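Local coordinates for UPF0345 protein ACIAD0356 (Acinetobacter sp. ADP1, PDB 3HQX), which probably catalyses the reversible phosphorolysis of purine and pyrimidine nucleosides to the free base and ribose 1-phosphate, as a small cupin-type beta protein, at residues L25-T30 and V43-E48; E62-E67 and D104-L109. All coordinates share one frame; numbering follows the deposited sequence.

Interaction 1. Residues L25-T30 and V43-E48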
ATOM      1  N   LEU A  25      -3.025   6.650  -7.875  1.00  9.08           N
ATOM      2  CA  LEU A  25      -1.571   6.716  -8.094  1.00  7.01           C
ATOM      3  C   LEU A  25      -0.730   6.854  -6.832  1.00  7.44           C
ATOM      4  O   LEU A  25       0.475   6.607  -6.901  1.00  8.99           O
ATOM      5  CB  LEU A  25      -1.196   7.870  -9.023  1.00  6.23           C
ATOM      6  CG  LEU A  25      -1.714   7.708 -10.429  1.00  5.67           C
ATOM      7  CD1 LEU A  25      -1.448   8.998 -11.179  1.00  8.95           C
ATOM      8  CD2 LEU A  25      -1.071   6.493 -11.121  1.00  9.32           C
ATOM      9  N   CYS A  26      -1.324   7.209  -5.713  1.00  6.95           N
ATOM     10  CA  CYS A  26      -0.594   7.171  -4.424  1.00  7.50           C
ATOM     11  C   CYS A  26      -1.408   6.392  -3.407  1.00  7.00           C
ATOM     12  O   CYS A  26      -2.573   6.704  -3.181  1.00  7.40           O
ATOM     13  CB  CYS A  26      -0.330   8.571  -3.911  1.00  8.15           C
ATOM     14  SG  CYS A  26       0.623   8.614  -2.384  1.00 12.21           S
ATOM     15  N   ILE A  27      -0.799   5.351  -2.824  1.00  6.02           N
ATOM     16  CA  ILE A  27      -1.446   4.457  -1.859  1.00  6.32           C
ATOM     17  C   ILE A  27      -0.522   4.316  -0.622  1.00  6.96           C
ATOM     18  O   ILE A  27       0.627   3.972  -0.761  1.00  6.81           O
ATOM     19  CB  ILE A  27      -1.657   3.078  -2.466  1.00  6.97           C
ATOM     20  CG1 ILE A  27      -2.407   3.126  -3.821  1.00  8.22           C
ATOM     21  CG2 ILE A  27      -2.374   2.138  -1.447  1.00  8.61           C
ATOM     22  CD1 ILE A  27      -1.448   3.232  -5.115  1.00 15.85           C
ATOM     23  N   SER A  28      -1.049   4.624   0.549  1.00  6.72           N
ATOM     24  CA  SER A  28      -0.208   4.598   1.744  1.00  8.27           C
ATOM     25  C   SER A  28      -0.944   4.092   2.969  1.00  7.30           C
ATOM     26  O   SER A  28      -2.183   4.074   2.993  1.00  8.81           O
ATOM     27  CB  SER A  28       0.421   5.941   1.990  1.00  8.24           C
ATOM     28  OG  SER A  28      -0.517   6.928   2.371  1.00 11.14           O
ATOM     29  N   HIS A  29      -0.179   3.722   3.969  1.00  6.80           N
ATOM     30  CA  HIS A  29      -0.697   3.386   5.315  1.00  7.07           C
ATOM     31  C   HIS A  29       0.100   4.130   6.376  1.00  7.83           C
ATOM     32  O   HIS A  29       1.276   4.476   6.176  1.00  7.56           O
ATOM     33  CB  HIS A  29      -0.563   1.915   5.594  1.00  7.65           C
ATOM     34  CG  HIS A  29      -1.474   1.051   4.748  1.00  6.47           C
ATOM     35  ND1 HIS A  29      -1.129   0.684   3.473  1.00  8.10           N
ATOM     36  CD2 HIS A  29      -2.667   0.459   5.006  1.00  6.04           C
ATOM     37  CE1 HIS A  29      -2.089  -0.090   2.969  1.00  8.43           C
ATOM     38  NE2 HIS A  29      -3.038  -0.239   3.875  1.00  9.28           N
ATOM     39  N   THR A  30      -0.591   4.379   7.474  1.00  4.56           N
ATOM     40  CA  THR A  30      -0.004   4.994   8.647  1.00  5.08           C
ATOM     41  C   THR A  30       0.632   3.945   9.500  1.00  5.52           C
ATOM     42  O   THR A  30       0.029   2.945   9.834  1.00  5.42           O
ATOM     43  CB  THR A  30      -1.048   5.714   9.463  1.00  5.41           C
ATOM     44  OG1 THR A  30      -1.611   6.746   8.637  1.00  6.64           O
ATOM     45  CG2 THR A  30      -0.438   6.344  10.718  1.00  5.17           C
ATOM     46  N   VAL A  43       3.347   4.073  -1.636  1.00  6.22           N
ATOM     47  CA  VAL A  43       3.716   3.735  -2.988  1.00  7.00           C
ATOM     48  C   VAL A  43       3.138   4.830  -3.886  1.00  5.48           C
ATOM     49  O   VAL A  43       1.985   5.261  -3.711  1.00  7.01           O
ATOM     50  CB  VAL A  43       3.172   2.352  -3.387  1.00  8.51           C
ATOM     51  CG1 VAL A  43       3.370   2.104  -4.907  1.00 12.17           C
ATOM     52  CG2 VAL A  43       3.829   1.243  -2.509  1.00  7.27           C
ATOM     53  N   ILE A  44       3.955   5.272  -4.809  1.00  7.31           N
ATOM     54  CA  ILE A  44       3.498   6.119  -5.930  1.00  6.27           C
ATOM     55  C   ILE A  44       3.717   5.280  -7.177  1.00  6.30           C
ATOM     56  O   ILE A  44       4.822   4.758  -7.418  1.00  7.30           O
ATOM     57  CB  ILE A  44       4.265   7.435  -6.045  1.00  6.82           C
ATOM     58  CG1 ILE A  44       3.960   8.307  -4.832  1.00  8.49           C
ATOM     59  CG2 ILE A  44       3.810   8.204  -7.344  1.00  6.96           C
ATOM     60  CD1 ILE A  44       4.726   9.582  -4.763  1.00  8.54           C
ATOM     61  N   LEU A  45       2.664   5.175  -7.989  1.00  7.83           N
ATOM     62  CA  LEU A  45       2.717   4.456  -9.239  1.00  8.33           C
ATOM     63  C   LEU A  45       3.079   5.403 -10.382  1.00  8.26           C
ATOM     64  O   LEU A  45       2.983   6.588 -10.221  1.00  8.91           O
ATOM     65  CB  LEU A  45       1.361   3.834  -9.478  1.00  9.86           C
ATOM     66  CG  LEU A  45       0.871   2.779  -8.505  1.00 10.88           C
ATOM     67  CD1 LEU A  45      -0.521   2.345  -8.914  1.00 12.12           C
ATOM     68  CD2 LEU A  45       1.814   1.610  -8.519  1.00 11.98           C
ATOM     69  N   PRO A  46       3.514   4.862 -11.511  1.00  8.55           N
ATOM     70  CA  PRO A  46       3.990   5.706 -12.611  1.00  9.07           C
ATOM     71  C   PRO A  46       2.994   6.794 -12.987  1.00 10.04           C
ATOM     72  O   PRO A  46       1.783   6.551 -13.101  1.00  9.95           O
ATOM     73  CB  PRO A  46       4.246   4.693 -13.732  1.00  9.27           C
ATOM     74  CG  PRO A  46       4.579   3.488 -13.032  1.00  9.97           C
ATOM     75  CD  PRO A  46       3.719   3.449 -11.802  1.00  8.89           C
ATOM     76  N   THR A  47       3.505   8.014 -13.123  1.00 10.59           N
ATOM     77  CA  THR A  47       2.681   9.215 -13.246  1.00 11.83           C
ATOM     78  C   THR A  47       2.826   9.724 -14.691  1.00 12.35           C
ATOM     79  O   THR A  47       3.831   9.428 -15.340  1.00 14.63           O
ATOM     80  CB  THR A  47       3.192  10.356 -12.307  1.00 11.66           C
ATOM     81  OG1 THR A  47       4.579  10.608 -12.566  1.00 14.47           O
ATOM     82  CG2 THR A  47       3.033  10.057 -10.843  1.00 10.71           C
ATOM     83  N   GLU A  48       1.835  10.415 -15.184  1.00 13.61           N
ATOM     84  CA  GLU A  48       1.972  11.125 -16.468  1.00 14.91           C
ATOM     85  C   GLU A  48       2.282  12.574 -16.245  1.00 15.46           C
ATOM     86  O   GLU A  48       2.988  13.143 -17.002  1.00 17.72           O
ATOM     87  CB  GLU A  48       0.720  11.003 -17.339  1.00 16.00           C
ATOM     88  CG  GLU A  48       0.646   9.735 -18.105  1.00 20.06           C
ATOM     89  CD  GLU A  48      -0.546   9.717 -19.024  1.00 26.19           C
ATOM     90  OE1 GLU A  48      -0.715   8.744 -19.747  1.00 26.60           O
ATOM     91  OE2 GLU A  48      -1.317  10.695 -19.017  1.00 31.09           O
TER
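Three backbone hydrogen bonds tie the start of strand 26-32 to the end of strand 38-44, the two arms of a beta hairpin. Ile27 and Val43 form an antiparallel hydrogen-bonded pair: Ile27 N gives to Val43 O at 2.9 Å, nearly straight, and Val43 N returns a more bent bond to Ile27 O. Two residues further out Leu45 N reaches Leu25 O at 2.8 Å, although neither residue belongs to a strand, so the pairing outlasts the strands. All three donors lie in the plane of the carbonyl they meet. Between them sits the non-hydrogen-bonded pair Cys26-Ile44, whose CA atoms are 4.5 Å apart. Here two CA-H...O contacts supplement the N-H bonds, Ile44 CA lying 3.2 Å from Leu25 O and Cys26 CA 3.3 Å from Val43 O.

The side chains divide between the two faces of the sheet. On one, Cys26 SG, anti to its backbone N (chi1 -177°), passes Ile44 CG1 at 4.2 Å, and both residues touch Tyr105 of strand 103-109. On the other, Ile27 CD1 meets Leu45 CD1 tip to tip at 4.0 Å, the two chains crossing obliquely; this face, with Val43, packs on the second subunit. At the hairpin's open end Leu25 CD2 folds over Leu45 CB and comes 3.5 Å from Pro46 O. On its other edge strand 26-32 opens with a classic beta bulge, Leu25 and Cys26 both facing Tyr21.

The polarity exchanged is thus all backbone, while the contacting side chains are apolar and pack on Tyr105 or the second subunit.

Interaction 2. Residues E62-E67 and D104-L109; sequences EIISGE and DYVCHL
Glu62 has CG anti to its backbone N (chi1 175°) and an extended chain beyond, while His108 holds CG beside its own N (chi1 -63°); these torsions set the carboxylate at the imidazole edge, the two planes 20° apart. Glu62 OE1, 3.4 Å from His108 NE2, makes no hydrogen bond with it; it has a long, weak ion pair with Arg60 NH1, and His108 ND1 bonds weakly to Arg60 O. Val106 CG1 lies 3.5 Å above the plane of the His108 ring, offset toward the rim.

Ile64, with CG1 anti to its carbonyl carbon, lays that atom 3.8 Å from Val106 CG2. Asp104 turns its carboxylate past Ser65 CB to the second subunit, where OD2 makes a salt bridge with Lys17 and OD1 a hydrogen bond with Ser18.

Beneath these side chains the backbones run antiparallel. Glu62 and Val106 bond to each other both ways, Glu62 N meeting Val106 O at 2.8 Å, nearly along the C=O axis. Asp104 O then takes two donors: Ile64 N at 2.9 Å, from above the carbonyl plane, and Ser65 N at 3.3 Å, weakly. Asp104 N gives to Ser65 O on a lone pair.

Two residues against one make a classic beta bulge where the chain turns a corner at Ile64 and leaves one sheet for the other, in keeping with the two-sheet cupin barrel.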
ATOM      1  N   GLU A  62      11.713   9.784   2.301  1.00  6.01           N
ATOM      2  CA  GLU A  62      12.813   8.859   2.116  1.00  5.42           C
ATOM      3  C   GLU A  62      12.406   7.894   1.020  1.00  6.42           C
ATOM      4  O   GLU A  62      11.359   7.250   1.129  1.00  6.75           O
ATOM      5  CB  GLU A  62      13.062   8.085   3.430  1.00  5.38           C
ATOM      6  CG  GLU A  62      14.133   6.991   3.304  1.00  4.83           C
ATOM      7  CD  GLU A  62      14.300   6.141   4.531  1.00  8.89           C
ATOM      8  OE1 GLU A  62      13.584   6.340   5.546  1.00  6.80           O
ATOM      9  OE2 GLU A  62      15.184   5.249   4.480  1.00 10.08           O
ATOM     10  N   ILE A  63      13.260   7.748   0.005  1.00  5.51           N
ATOM     11  CA  ILE A  63      12.972   6.802  -1.052  1.00  4.89           C
ATOM     12  C   ILE A  63      13.507   5.448  -0.617  1.00  4.82           C
ATOM     13  O   ILE A  63      14.698   5.281  -0.362  1.00  5.01           O
ATOM     14  CB  ILE A  63      13.576   7.233  -2.404  1.00  5.03           C
ATOM     15  CG1 ILE A  63      13.095   8.653  -2.853  1.00  4.43           C
ATOM     16  CG2 ILE A  63      13.207   6.224  -3.500  1.00  4.73           C
ATOM     17  CD1 ILE A  63      11.582   8.909  -2.680  1.00  7.67           C
ATOM     18  N   ILE A  64      12.620   4.481  -0.619  1.00  3.54           N
ATOM     19  CA  ILE A  64      12.901   3.089  -0.268  1.00  5.58           C
ATOM     20  C   ILE A  64      13.262   2.247  -1.541  1.00  6.03           C
ATOM     21  O   ILE A  64      14.146   1.381  -1.474  1.00  6.64           O
ATOM     22  CB  ILE A  64      11.693   2.438   0.511  1.00  6.36           C
ATOM     23  CG1 ILE A  64      11.430   3.114   1.859  1.00  8.24           C
ATOM     24  CG2 ILE A  64      11.905   0.909   0.659  1.00  7.34           C
ATOM     25  CD1 ILE A  64      12.619   3.272   2.770  1.00 11.09           C
ATOM     26  N   SER A  65      12.538   2.502  -2.648  1.00  4.96           N
ATOM     27  CA  SER A  65      12.743   1.846  -3.918  1.00  5.37           C
ATOM     28  C   SER A  65      12.332   2.744  -5.061  1.00  6.15           C
ATOM     29  O   SER A  65      11.286   3.398  -4.986  1.00  5.78           O
ATOM     30  CB  SER A  65      11.954   0.566  -3.957  1.00  6.23           C
ATOM     31  OG  SER A  65      12.181  -0.163  -5.183  1.00  8.79           O
ATOM     32  N   GLY A  66      13.142   2.775  -6.120  1.00  4.81           N
ATOM     33  CA  GLY A  66      12.777   3.539  -7.301  1.00  4.75           C
ATOM     34  C   GLY A  66      13.543   4.817  -7.450  1.00  5.52           C
ATOM     35  O   GLY A  66      14.605   5.051  -6.824  1.00  6.17           O
ATOM     36  N   GLU A  67      12.997   5.627  -8.326  1.00  6.86           N
ATOM     37  CA  GLU A  67      13.627   6.852  -8.823  1.00  6.26           C
ATOM     38  C   GLU A  67      12.516   7.851  -9.027  1.00  6.63           C
ATOM     39  O   GLU A  67      11.475   7.500  -9.621  1.00  7.34           O
ATOM     40  CB  GLU A  67      14.293   6.598 -10.180  1.00  7.15           C
ATOM     41  CG  GLU A  67      14.824   7.860 -10.877  1.00  8.30           C
ATOM     42  CD  GLU A  67      15.550   7.540 -12.115  1.00 11.46           C
ATOM     43  OE1 GLU A  67      16.425   6.661 -12.098  1.00 12.49           O
ATOM     44  OE2 GLU A  67      15.212   8.153 -13.153  1.00 12.97           O
ATOM     45  N   ASP A 104       8.571   3.362  -3.890  1.00  6.19           N
ATOM     46  CA  ASP A 104       8.237   3.131  -2.480  1.00  6.52           C
ATOM     47  C   ASP A 104       8.898   4.208  -1.670  1.00  5.39           C
ATOM     48  O   ASP A 104      10.053   4.547  -1.893  1.00  5.17           O
ATOM     49  CB  ASP A 104       8.790   1.777  -1.995  1.00  6.19           C
ATOM     50  CG  ASP A 104       8.084   0.590  -2.663  1.00  7.94           C
ATOM     51  OD1 ASP A 104       7.133   0.058  -2.059  1.00  8.43           O
ATOM     52  OD2 ASP A 104       8.522   0.172  -3.764  1.00  7.62           O
ATOM     53  N   TYR A 105       8.169   4.726  -0.695  1.00  6.48           N
ATOM     54  CA  TYR A 105       8.692   5.784   0.165  1.00  7.35           C
ATOM     55  C   TYR A 105       8.231   5.636   1.619  1.00  7.56           C
ATOM     56  O   TYR A 105       7.247   4.937   1.935  1.00  8.41           O
ATOM     57  CB  TYR A 105       8.316   7.177  -0.382  1.00  6.60           C
ATOM     58  CG  TYR A 105       6.844   7.462  -0.256  1.00  7.44           C
ATOM     59  CD1 TYR A 105       6.325   8.008   0.907  1.00  9.81           C
ATOM     60  CD2 TYR A 105       5.966   7.160  -1.280  1.00  8.56           C
ATOM     61  CE1 TYR A 105       4.973   8.213   1.077  1.00 12.49           C
ATOM     62  CE2 TYR A 105       4.593   7.385  -1.129  1.00 10.54           C
ATOM     63  CZ  TYR A 105       4.118   7.890   0.044  1.00 10.57           C
ATOM     64  OH  TYR A 105       2.759   8.089   0.124  1.00 11.30           O
ATOM     65  N   VAL A 106       9.001   6.295   2.502  1.00  7.55           N
ATOM     66  CA  VAL A 106       8.545   6.560   3.882  1.00  7.99           C
ATOM     67  C   VAL A 106       8.526   8.085   4.055  1.00  7.44           C
ATOM     68  O   VAL A 106       9.507   8.791   3.735  1.00  9.24           O
ATOM     69  CB  VAL A 106       9.490   5.936   4.882  1.00  7.51           C
ATOM     70  CG1 VAL A 106       9.073   6.338   6.308  1.00  8.52           C
ATOM     71  CG2 VAL A 106       9.437   4.388   4.785  1.00  8.15           C
ATOM     72  N   CYS A 107       7.406   8.584   4.566  1.00  8.62           N
ATOM     73  CA  CYS A 107       7.266   9.963   4.935  1.00  8.98           C
ATOM     74  C   CYS A 107       7.428  10.049   6.436  1.00  8.63           C
ATOM     75  O   CYS A 107       6.634   9.507   7.202  1.00  8.81           O
ATOM     76  CB  CYS A 107       5.926  10.509   4.475  1.00  9.36           C
ATOM     77  SG  CYS A 107       5.759  12.272   4.734  1.00 14.03           S
ATOM     78  N   HIS A 108       8.460  10.808   6.829  1.00  8.23           N
ATOM     79  CA  HIS A 108       8.795  11.055   8.209  1.00  8.77           C
ATOM     80  C   HIS A 108       8.243  12.408   8.617  1.00 12.92           C
ATOM     81  O   HIS A 108       8.547  13.421   8.005  1.00 10.92           O
ATOM     82  CB  HIS A 108      10.312  11.080   8.379  1.00  8.97           C
ATOM     83  CG  HIS A 108      10.990   9.795   8.068  1.00  6.00           C
ATOM     84  ND1 HIS A 108      11.446   9.466   6.806  1.00 11.08           N
ATOM     85  CD2 HIS A 108      11.275   8.739   8.860  1.00  4.62           C
ATOM     86  CE1 HIS A 108      11.988   8.258   6.857  1.00  5.97           C
ATOM     87  NE2 HIS A 108      11.910   7.803   8.079  1.00 11.12           N
ATOM     88  N   LEU A 109       7.426  12.436   9.664  1.00 18.81           N
ATOM     89  CA  LEU A 109       6.944  13.710  10.225  1.00 24.26           C
ATOM     90  C   LEU A 109       8.054  14.452  10.988  1.00 28.46           C
ATOM     91  O   LEU A 109       8.748  13.885  11.825  1.00 29.57           O
ATOM     92  CB  LEU A 109       5.718  13.495  11.099  1.00 24.64           C
ATOM     93  CG  LEU A 109       4.348  13.342  10.424  1.00 25.18           C
ATOM     94  CD1 LEU A 109       3.259  13.501  11.493  1.00 24.83           C
ATOM     95  CD2 LEU A 109       4.096  14.352   9.322  1.00 25.79           C
TER

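Both contacts are largely buried and belong to one antiparallel sheet, in which strands 38-44 and 103-109 are neighbours, and their centres lie about 11 Å apart. Tyr105 joins them: its OH comes 3.3 Å from Cys26 SG, and Val43 N lies 3.6 Å from Tyr105 CE2, well off the ring plane and outside the rim. Interaction 2 sits nearer the centre of the chain, yet has more polar side chains; interaction 1, farther out, is apolar apart from its backbone, with Leu25 and Pro46 at its margin. Each also reaches the second subunit, 25-30/43-48 through packing of Ile27, Val43 and Leu45, 62-67/104-109 through the charged and hydrogen-bonded carboxylate of Asp104.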